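Local coordinates for protein PT26-6P (Thermococcus sp., PDB 2WB7) that is of unknown function but is encoded by a euryarchaeal mobile element and folds into three domains, among them immunoglobulin-like and helical ones, at residues D231-L243 / M380-D393. Residues are numbered along the deposited sequence; the frame is centred on the assembly and turned at random.
Sequences DGGMLGSLPIKFL and MISVLSNTYTVMKD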
loop_
_atom_site.group_PDB
_atom_site.type_symbol
_atom_site.label_atom_id
_atom_site.label_comp_id
_atom_site.label_asym_id
_atom_site.label_seq_id
_atom_site.Cartn_x
_atom_site.Cartn_y
_atom_site.Cartn_z
ATOM N N ASP A 231 -3.347 -11.805 1.671
ATOM C CA ASP A 231 -3.028 -13.228 1.659
ATOM C C ASP A 231 -3.241 -13.788 0.264
ATOM O O ASP A 231 -4.344 -13.701 -0.287
ATOM C CB ASP A 231 -3.918 -14.001 2.639
ATOM C CG ASP A 231 -3.695 -13.599 4.093
ATOM O OD1 ASP A 231 -2.526 -13.345 4.479
ATOM O OD2 ASP A 231 -4.697 -13.539 4.846
ATOM N N GLY A 232 -2.197 -14.374 -0.308
ATOM C CA GLY A 232 -2.328 -14.995 -1.622
ATOM C C GLY A 232 -2.197 -14.052 -2.808
ATOM O O GLY A 232 -2.228 -14.504 -3.959
ATOM N N GLY A 233 -2.055 -12.750 -2.547
ATOM C CA GLY A 233 -1.779 -11.798 -3.623
ATOM C C GLY A 233 -0.534 -12.222 -4.379
ATOM O O GLY A 233 0.372 -12.798 -3.792
HETATM N N MSE A 234 -0.471 -11.936 -5.676
HETATM C CA MSE A 234 0.616 -12.462 -6.493
HETATM C C MSE A 234 1.755 -11.482 -6.779
HETATM O O MSE A 234 1.603 -10.277 -6.638
HETATM C CB MSE A 234 0.091 -13.037 -7.816
HETATM C CG MSE A 234 0.886 -14.257 -8.255
HETATM SE SE MSE A 234 0.661 -14.747 -10.091
HETATM C CE MSE A 234 1.363 -13.132 -10.899
ATOM N N LEU A 235 2.897 -12.039 -7.175
ATOM C CA LEU A 235 4.050 -11.285 -7.651
ATOM C C LEU A 235 4.384 -11.706 -9.075
ATOM O O LEU A 235 4.245 -12.880 -9.423
ATOM C CB LEU A 235 5.267 -11.598 -6.794
ATOM C CG LEU A 235 5.091 -11.193 -5.340
ATOM C CD1 LEU A 235 6.122 -11.884 -4.434
ATOM C CD2 LEU A 235 5.195 -9.672 -5.261
ATOM N N GLY A 236 4.850 -10.757 -9.881
ATOM C CA GLY A 236 5.388 -11.074 -11.188
ATOM C C GLY A 236 4.380 -11.622 -12.184
ATOM O O GLY A 236 3.249 -11.166 -12.265
ATOM N N SER A 237 4.804 -12.606 -12.962
ATOM C CA SER A 237 4.005 -13.075 -14.070
ATOM C C SER A 237 4.144 -14.569 -14.173
ATOM O O SER A 237 5.208 -15.113 -13.888
ATOM C CB SER A 237 4.516 -12.451 -15.359
ATOM O OG SER A 237 3.875 -12.986 -16.492
ATOM N N LEU A 238 3.077 -15.246 -14.566
ATOM C CA LEU A 238 3.212 -16.643 -14.916
ATOM C C LEU A 238 4.227 -16.756 -16.063
ATOM O O LEU A 238 4.436 -15.808 -16.814
ATOM C CB LEU A 238 1.852 -17.204 -15.334
ATOM C CG LEU A 238 0.905 -17.575 -14.192
ATOM C CD1 LEU A 238 -0.483 -17.845 -14.740
ATOM C CD2 LEU A 238 1.436 -18.771 -13.371
ATOM N N PRO A 239 4.864 -17.916 -16.204
ATOM C CA PRO A 239 5.752 -18.136 -17.333
ATOM C C PRO A 239 5.073 -17.887 -18.683
ATOM O O PRO A 239 3.874 -18.060 -18.811
ATOM C CB PRO A 239 6.127 -19.615 -17.182
ATOM C CG PRO A 239 6.091 -19.842 -15.693
ATOM C CD PRO A 239 4.910 -19.021 -15.232
ATOM N N ILE A 240 5.847 -17.501 -19.692
ATOM C CA ILE A 240 5.272 -17.107 -20.982
ATOM C C ILE A 240 4.434 -18.182 -21.667
ATOM O O ILE A 240 3.626 -17.871 -22.547
ATOM C CB ILE A 240 6.349 -16.593 -21.982
ATOM C CG1 ILE A 240 7.321 -17.719 -22.334
ATOM C CG2 ILE A 240 7.054 -15.383 -21.413
ATOM C CD1 ILE A 240 8.397 -17.331 -23.313
ATOM N N LYS A 241 4.617 -19.447 -21.305
ATOM C CA LYS A 241 3.815 -20.482 -21.958
ATOM C C LYS A 241 2.320 -20.222 -21.786
ATOM O O LYS A 241 1.519 -20.679 -22.589
ATOM C CB LYS A 241 4.171 -21.895 -21.489
ATOM C CG LYS A 241 3.706 -22.236 -20.102
ATOM C CD LYS A 241 3.077 -23.606 -20.071
ATOM C CE LYS A 241 1.767 -23.558 -19.317
ATOM N NZ LYS A 241 0.844 -24.622 -19.778
ATOM N N PHE A 242 1.952 -19.458 -20.761
ATOM C CA PHE A 242 0.544 -19.287 -20.422
ATOM C C PHE A 242 -0.154 -18.309 -21.342
ATOM O O PHE A 242 -1.319 -18.017 -21.157
ATOM C CB PHE A 242 0.371 -18.881 -18.959
ATOM C CG PHE A 242 0.587 -20.007 -17.995
ATOM C CD1 PHE A 242 1.813 -20.182 -17.375
ATOM C CD2 PHE A 242 -0.433 -20.902 -17.715
ATOM C CE1 PHE A 242 2.020 -21.217 -16.485
ATOM C CE2 PHE A 242 -0.230 -21.959 -16.821
ATOM C CZ PHE A 242 1.000 -22.111 -16.204
ATOM N N LEU A 243 0.562 -17.827 -22.348
ATOM C CA LEU A 243 -0.015 -16.944 -23.349
ATOM C C LEU A 243 -0.927 -17.708 -24.307
ATOM O O LEU A 243 -1.922 -17.166 -24.770
ATOM C CB LEU A 243 1.084 -16.240 -24.144
ATOM C CG LEU A 243 1.629 -14.922 -23.603
ATOM C CD1 LEU A 243 2.715 -14.387 -24.528
ATOM C CD2 LEU A 243 0.498 -13.909 -23.426
HETATM N N MSE A 380 2.668 -5.366 -8.098
HETATM C CA MSE A 380 3.990 -5.972 -8.163
HETATM C C MSE A 380 4.070 -6.943 -9.335
HETATM O O MSE A 380 4.265 -8.145 -9.159
HETATM C CB MSE A 380 4.292 -6.655 -6.839
HETATM C CG MSE A 380 4.397 -5.673 -5.682
HETATM SE SE MSE A 380 5.963 -4.589 -5.899
HETATM C CE MSE A 380 7.107 -5.914 -5.105
ATOM N N ILE A 381 3.871 -6.418 -10.538
ATOM C CA ILE A 381 3.851 -7.256 -11.720
ATOM C C ILE A 381 5.263 -7.375 -12.257
ATOM O O ILE A 381 6.193 -6.752 -11.746
ATOM C CB ILE A 381 2.913 -6.699 -12.825
ATOM C CG1 ILE A 381 3.276 -5.257 -13.200
ATOM C CG2 ILE A 381 1.472 -6.763 -12.392
ATOM C CD1 ILE A 381 4.045 -5.106 -14.536
ATOM N N SER A 382 5.429 -8.195 -13.276
ATOM C CA SER A 382 6.676 -8.211 -14.011
ATOM C C SER A 382 6.351 -8.502 -15.467
ATOM O O SER A 382 5.523 -9.372 -15.766
ATOM C CB SER A 382 7.604 -9.281 -13.472
ATOM O OG SER A 382 8.704 -9.439 -14.352
ATOM N N VAL A 383 6.978 -7.763 -16.372
ATOM C CA VAL A 383 6.761 -8.016 -17.780
ATOM C C VAL A 383 7.916 -8.828 -18.315
ATOM O O VAL A 383 9.051 -8.396 -18.252
ATOM C CB VAL A 383 6.617 -6.740 -18.560
ATOM C CG1 VAL A 383 6.439 -7.075 -20.016
ATOM C CG2 VAL A 383 5.430 -5.921 -18.017
ATOM N N LEU A 384 7.629 -10.021 -18.808
ATOM C CA LEU A 384 8.673 -10.929 -19.290
ATOM C C LEU A 384 8.935 -10.738 -20.777
ATOM O O LEU A 384 8.074 -10.240 -21.514
ATOM C CB LEU A 384 8.279 -12.385 -19.040
ATOM C CG LEU A 384 7.981 -12.749 -17.592
ATOM C CD1 LEU A 384 7.292 -14.060 -17.543
ATOM C CD2 LEU A 384 9.250 -12.802 -16.790
ATOM N N SER A 385 10.121 -11.146 -21.220
ATOM C CA SER A 385 10.443 -11.158 -22.655
ATOM C C SER A 385 10.381 -12.593 -23.175
ATOM O O SER A 385 10.478 -13.542 -22.395
ATOM C CB SER A 385 11.831 -10.573 -22.894
ATOM O OG SER A 385 12.829 -11.446 -22.391
ATOM N N ASN A 386 10.219 -12.763 -24.482
ATOM C CA ASN A 386 10.159 -14.108 -25.037
ATOM C C ASN A 386 11.485 -14.855 -24.898
ATOM O O ASN A 386 12.479 -14.472 -25.488
ATOM C CB ASN A 386 9.708 -14.099 -26.501
ATOM C CG ASN A 386 9.524 -15.516 -27.057
ATOM O OD1 ASN A 386 9.815 -16.507 -26.372
ATOM N ND2 ASN A 386 9.042 -15.616 -28.292
ATOM N N THR A 387 11.493 -15.925 -24.119
ATOM C CA THR A 387 12.706 -16.704 -23.937
ATOM C C THR A 387 12.748 -18.012 -24.751
ATOM O O THR A 387 13.725 -18.759 -24.674
ATOM C CB THR A 387 12.953 -17.000 -22.450
ATOM O OG1 THR A 387 11.718 -17.384 -21.826
ATOM C CG2 THR A 387 13.462 -15.759 -21.768
ATOM N N TYR A 388 11.711 -18.271 -25.543
ATOM C CA TYR A 388 11.670 -19.464 -26.395
ATOM C C TYR A 388 11.612 -20.721 -25.560
ATOM O O TYR A 388 12.629 -21.359 -25.318
ATOM C CB TYR A 388 12.862 -19.493 -27.361
ATOM C CG TYR A 388 13.077 -18.138 -27.999
ATOM C CD1 TYR A 388 14.181 -17.355 -27.664
ATOM C CD2 TYR A 388 12.138 -17.609 -28.871
ATOM C CE1 TYR A 388 14.349 -16.102 -28.197
ATOM C CE2 TYR A 388 12.301 -16.352 -29.408
ATOM C CZ TYR A 388 13.409 -15.606 -29.066
ATOM O OH TYR A 388 13.585 -14.356 -29.603
ATOM N N THR A 389 10.416 -21.069 -25.100
ATOM C CA THR A 389 10.265 -22.232 -24.254
ATOM C C THR A 389 10.654 -23.458 -25.031
ATOM O O THR A 389 10.252 -23.632 -26.168
ATOM C CB THR A 389 8.836 -22.402 -23.786
ATOM O OG1 THR A 389 8.381 -21.159 -23.251
ATOM C CG2 THR A 389 8.748 -23.473 -22.714
ATOM N N VAL A 390 11.436 -24.318 -24.401
ATOM C CA VAL A 390 11.834 -25.559 -25.019
ATOM C C VAL A 390 10.796 -26.640 -24.753
ATOM O O VAL A 390 10.500 -27.459 -25.621
ATOM C CB VAL A 390 13.224 -25.993 -24.519
ATOM C CG1 VAL A 390 13.562 -27.388 -25.004
ATOM C CG2 VAL A 390 14.273 -24.981 -24.971
HETATM N N MSE A 391 10.216 -26.620 -23.566
HETATM C CA MSE A 391 9.233 -27.622 -23.207
HETATM C C MSE A 391 7.810 -27.136 -23.398
HETATM O O MSE A 391 7.076 -26.902 -22.437
HETATM C CB MSE A 391 9.469 -28.043 -21.781
HETATM C CG MSE A 391 10.940 -28.133 -21.531
HETATM SE SE MSE A 391 11.409 -29.629 -20.454
HETATM C CE MSE A 391 10.372 -30.990 -21.415
ATOM N N LYS A 392 7.435 -26.977 -24.658
ATOM C CA LYS A 392 6.075 -26.652 -25.018
ATOM C C LYS A 392 5.132 -27.755 -24.509
ATOM O O LYS A 392 5.522 -28.919 -24.425
ATOM C CB LYS A 392 6.011 -26.542 -26.527
ATOM C CG LYS A 392 6.952 -25.500 -27.086
ATOM C CD LYS A 392 6.269 -24.136 -27.110
ATOM C CE LYS A 392 7.212 -23.060 -27.640
ATOM N NZ LYS A 392 8.141 -23.607 -28.690
ATOM N N ASP A 393 3.903 -27.396 -24.154
ATOM C CA ASP A 393 2.980 -28.398 -23.661
ATOM C C ASP A 393 2.786 -29.513 -24.694
ATOM O O ASP A 393 2.780 -30.692 -24.342
ATOM C CB ASP A 393 1.635 -27.776 -23.294
ATOM C CG ASP A 393 1.754 -26.694 -22.226
ATOM O OD1 ASP A 393 2.768 -26.665 -21.490
ATOM O OD2 ASP A 393 0.816 -25.871 -22.122
HETATM O O HOH W 1 7.096 -21.087 -20.876
#
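Lys241 and Asp393 form a salt bridge in which NZ meets OD2 on its syn side at 2.7 Å, 17° out of the carboxylate plane. Lys241 CG sits between the backbone N and the carbonyl carbon (chi1 73°), and the later turns of the chain carry CE over the centre of the Phe242 ring, 3.4 Å above its plane. Both charges have second partners: NZ also pairs with Asp7, and Asp393 OD1 with Lys482 of helix 471-499. At the other end of the contact, Gly236 N donates to Met380 O in the carbonyl plane (2.8 Å, 163° at the hydrogen). A water accepts weakly from Lys241 N and lies 2.7 Å from Thr389 OG1.

Leu235 CD2 lies alongside selenomethionine Met380 CB, and Leu384 CD1 reaches Leu238 O at 3.4 Å. Ile240 CG2 packs on Leu384 CB at 4.0 Å. Ile240 runs past Thr389 in the reverse direction; its CD1 sits 3.5 Å from Asn386 OD1, the acceptor of an Asx turn closed by Tyr388 N. At Lys241, a methionine would probably leave Asp7 without this charge partner and Asp393 relying on Lys482. The contact thus joins the strand-to-strand loop 231-243 to the linker from strand 370-379 into helix 393-404: a backbone bond at one end, mixed apolar and polar packing between, and at the helix start an ionic link in which Asp7, Lys241, Asp393 and Lys482 alternate in charge.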